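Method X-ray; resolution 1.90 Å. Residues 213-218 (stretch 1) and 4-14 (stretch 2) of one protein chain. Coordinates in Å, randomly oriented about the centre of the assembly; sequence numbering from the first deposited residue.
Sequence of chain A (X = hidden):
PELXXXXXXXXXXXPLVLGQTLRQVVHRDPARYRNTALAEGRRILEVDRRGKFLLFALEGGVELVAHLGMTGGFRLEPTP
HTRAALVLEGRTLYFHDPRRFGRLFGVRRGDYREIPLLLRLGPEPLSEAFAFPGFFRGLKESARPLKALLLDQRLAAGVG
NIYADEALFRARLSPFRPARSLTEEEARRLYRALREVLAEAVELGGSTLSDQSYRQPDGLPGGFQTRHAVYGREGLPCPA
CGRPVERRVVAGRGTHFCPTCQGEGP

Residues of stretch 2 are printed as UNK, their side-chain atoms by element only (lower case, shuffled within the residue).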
# COMPACT_ATOMS: atom_id res chain seq x y z
N SER A 213 25.52 12.29 17.17
CA SER A 213 24.43 11.50 16.61
C SER A 213 23.62 12.28 15.57
O SER A 213 23.38 11.78 14.47
CB SER A 213 23.50 11.03 17.73
OG SER A 213 22.43 10.25 17.22
N TYR A 214 23.20 13.49 15.93
CA TYR A 214 22.42 14.32 15.02
C TYR A 214 23.26 15.16 14.05
O TYR A 214 24.27 15.74 14.43
CB TYR A 214 21.52 15.27 15.81
CG TYR A 214 20.88 16.35 14.96
CD1 TYR A 214 19.92 16.03 14.00
CD2 TYR A 214 21.25 17.68 15.10
CE1 TYR A 214 19.34 17.02 13.21
CE2 TYR A 214 20.68 18.68 14.31
CZ TYR A 214 19.72 18.34 13.37
OH TYR A 214 19.15 19.33 12.60
N ARG A 215 22.79 15.21 12.81
CA ARG A 215 23.42 15.99 11.75
C ARG A 215 22.34 16.35 10.74
O ARG A 215 21.41 15.58 10.52
CB ARG A 215 24.52 15.18 11.05
CG ARG A 215 25.76 14.97 11.89
CD ARG A 215 26.85 14.28 11.09
NE ARG A 215 28.14 14.29 11.79
CZ ARG A 215 28.76 15.40 12.20
NH1 ARG A 215 28.22 16.59 11.97
NH2 ARG A 215 29.93 15.31 12.82
N GLN A 216 22.46 17.53 10.14
CA GLN A 216 21.50 17.96 9.14
C GLN A 216 21.66 17.03 7.94
O GLN A 216 22.62 16.27 7.87
CB GLN A 216 21.78 19.42 8.77
CG GLN A 216 21.55 20.38 9.93
CD GLN A 216 21.92 21.82 9.61
OE1 GLN A 216 21.58 22.34 8.55
NE2 GLN A 216 22.62 22.47 10.54
N PRO A 217 20.71 17.06 6.98
CA PRO A 217 20.82 16.18 5.81
C PRO A 217 22.16 16.13 5.08
O PRO A 217 22.67 15.04 4.79
CB PRO A 217 19.68 16.67 4.91
CG PRO A 217 18.64 17.07 5.92
CD PRO A 217 19.47 17.85 6.92
N ASP A 218 22.74 17.30 4.80
CA ASP A 218 24.02 17.35 4.10
C ASP A 218 25.19 16.86 4.94
O ASP A 218 26.28 16.62 4.41
CB ASP A 218 24.30 18.77 3.59
CG ASP A 218 24.38 19.79 4.70
OD1 ASP A 218 25.05 19.52 5.72
OD2 ASP A 218 23.77 20.88 4.56
N UNK A 4 13.28 21.06 17.38
CA UNK A 4 14.27 21.83 16.61
C UNK A 4 15.01 21.05 15.53
O UNK A 4 15.21 21.56 14.43
c UNK A 4 15.20 22.38 17.70
c UNK A 4 14.28 22.51 18.90
c UNK A 4 13.50 21.21 18.83
N UNK A 5 15.44 19.83 15.83
CA UNK A 5 16.15 19.01 14.85
C UNK A 5 15.22 18.57 13.72
O UNK A 5 15.61 18.58 12.54
c UNK A 5 16.75 17.76 15.51
c UNK A 5 17.86 18.06 16.52
o UNK A 5 18.08 19.75 18.19
o UNK A 5 16.27 18.50 18.25
c UNK A 5 17.37 18.83 17.74
N UNK A 6 14.00 18.17 14.06
CA UNK A 6 13.05 17.72 13.07
C UNK A 6 12.64 18.87 12.16
O UNK A 6 12.53 18.69 10.94
c UNK A 6 12.23 15.95 14.65
c UNK A 6 11.80 17.10 13.74
c UNK A 6 10.82 16.60 12.68
N UNK A 7 12.44 20.05 12.74
CA UNK A 7 12.07 21.22 11.96
C UNK A 7 13.20 21.57 11.01
O UNK A 7 12.97 21.92 9.85
c UNK A 7 11.77 22.40 12.88
o UNK A 7 9.10 22.79 11.76
c UNK A 7 11.29 23.67 12.17
c UNK A 7 10.05 23.46 11.31
o UNK A 7 10.01 23.99 10.18
N UNK A 8 14.44 21.49 11.49
CA UNK A 8 15.58 21.78 10.64
C UNK A 8 15.61 20.80 9.47
O UNK A 8 15.96 21.17 8.36
c UNK A 8 16.90 21.70 11.43
o UNK A 8 16.89 22.69 12.46
c UNK A 8 18.09 21.96 10.51
N UNK A 9 15.26 19.55 9.74
CA UNK A 9 15.24 18.53 8.70
C UNK A 9 14.17 18.90 7.67
O UNK A 9 14.41 18.85 6.45
o UNK A 9 16.05 16.77 10.16
c UNK A 9 14.95 17.15 9.31
c UNK A 9 14.77 16.10 8.23
N UNK A 10 13.00 19.29 8.15
CA UNK A 10 11.89 19.68 7.28
C UNK A 10 12.33 20.82 6.37
O UNK A 10 12.22 20.73 5.15
n UNK A 10 8.43 24.06 7.89
n UNK A 10 6.54 23.96 6.58
c UNK A 10 10.69 20.13 8.12
c UNK A 10 9.62 20.88 7.34
c UNK A 10 8.42 21.25 8.22
n UNK A 10 7.43 22.03 7.47
c UNK A 10 7.46 23.35 7.33
N UNK A 11 12.85 21.89 6.96
CA UNK A 11 13.31 23.04 6.19
C UNK A 11 14.42 22.71 5.21
O UNK A 11 14.44 23.23 4.09
n UNK A 11 10.70 27.66 11.09
n UNK A 11 11.85 26.21 9.73
c UNK A 11 13.75 24.16 7.13
c UNK A 11 11.80 27.34 10.44
n UNK A 11 12.85 28.15 10.47
c UNK A 11 12.60 24.66 8.02
c UNK A 11 13.01 25.77 8.97
N UNK A 12 15.35 21.84 5.60
CA UNK A 12 16.44 21.48 4.70
C UNK A 12 15.98 20.62 3.53
O UNK A 12 16.44 20.79 2.41
n UNK A 12 19.72 23.52 6.85
c UNK A 12 18.94 22.78 5.87
n UNK A 12 20.74 24.87 5.29
n UNK A 12 21.23 25.12 7.53
c UNK A 12 20.56 24.51 6.56
c UNK A 12 17.54 20.74 5.46
c UNK A 12 18.24 21.58 6.50
N UNK A 13 15.06 19.70 3.80
CA UNK A 13 14.57 18.81 2.75
C UNK A 13 13.58 19.42 1.77
O UNK A 13 13.60 19.09 0.59
c UNK A 13 14.00 15.38 4.58
c UNK A 13 15.99 16.11 3.26
c UNK A 13 13.95 17.55 3.36
c UNK A 13 14.84 16.57 4.13
N UNK A 14 12.71 20.31 2.24
CA UNK A 14 11.69 20.88 1.35
C UNK A 14 12.20 21.42 0.01
O UNK A 14 11.62 21.11 -1.03
c UNK A 14 10.86 21.94 2.07
c UNK A 14 8.07 24.57 3.53
n UNK A 14 8.95 23.57 3.57
n UNK A 14 8.46 25.79 3.85
c UNK A 14 8.64 22.19 3.25
n UNK A 14 6.81 24.34 3.17
c UNK A 14 9.91 21.35 3.10
O HOH W 1 18.50 18.28 10.24

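Position 4 has three side-chain carbons that close a ring onto the backbone N. It does not touch stretch 1. It is Pro4.

Position 5 has three carbons in a row, the third carrying two oxygens. Its CB lies 3.5 Å from Tyr214 CE1, and the next carbon sits almost on the ring normal. It is Glu5. CG is 3.5 Å from the centroid of the Tyr214 ring, a CH-pi contact over the face. The carboxylate is hydrogen-bonded outside this contact.

Position 6 has one carbon carrying two more and points away. It is Val6.

Position 7 again has three carbons ending in two oxygens, and it also points away. It is Glu7.

Position 8 has one carbon carrying an oxygen and a carbon. Its CB is 3.5 Å from Tyr214 OH. Branching at CB with one oxygen makes it Thr8. Thr8 CG2 packs 3.8 Å from Gln216 CG, and Thr8 OG1 donates to Pro4 O at 2.8 Å, back along the helix.

Position 9 has the same three atoms, with the oxygen 4.5 Å from Tyr214 CE1, near the ring plane. It is Thr9. Water 1 lies 2.9 Å from Thr9 OG1 and 2.7 Å from Tyr214 OH, hydrogen-bonded to both.

Position 10 has three carbons, a nitrogen, and a carbon with two more nitrogens. It points away. It is Arg10, and its NH1 forms a salt bridge with Glu7 OE2 at 2.8 Å.

Position 11 has the same guanidinium chain, out of reach of stretch 1. It is Arg11, whose NE forms a salt bridge with Glu7 OE2 at 2.9 Å.

Position 12 has this chain too, but turned toward stretch 1. Its CB is 3.8 Å from Pro217 CD. It is Arg12. NE lies 2.8 Å from Gln216 OE1, with the guanidinium oblique to that oxygen.

Position 13 has four carbons, forked at the second. It is Leu13. Its CD2 meets Pro217 CG at 3.9 Å, an apolar contact.

Position 14 has another guanidinium chain, far from stretch 1. It is Arg14, and it touches a crystal neighbour.

The contact sets a loop against one side of a helix. Positions 5, 8, 9, 12 and 13 follow the helical repeat and supply all the close contacts. Tyr214 covers the earlier part and Pro217 the later part, with Gln216 reaching Thr8 and Arg12. Packing does much of the work, and water 1 adds a polar link. The two stretches bury 386 Å² in all.

Stretch 2 (4-14) PEVETTRRRLR
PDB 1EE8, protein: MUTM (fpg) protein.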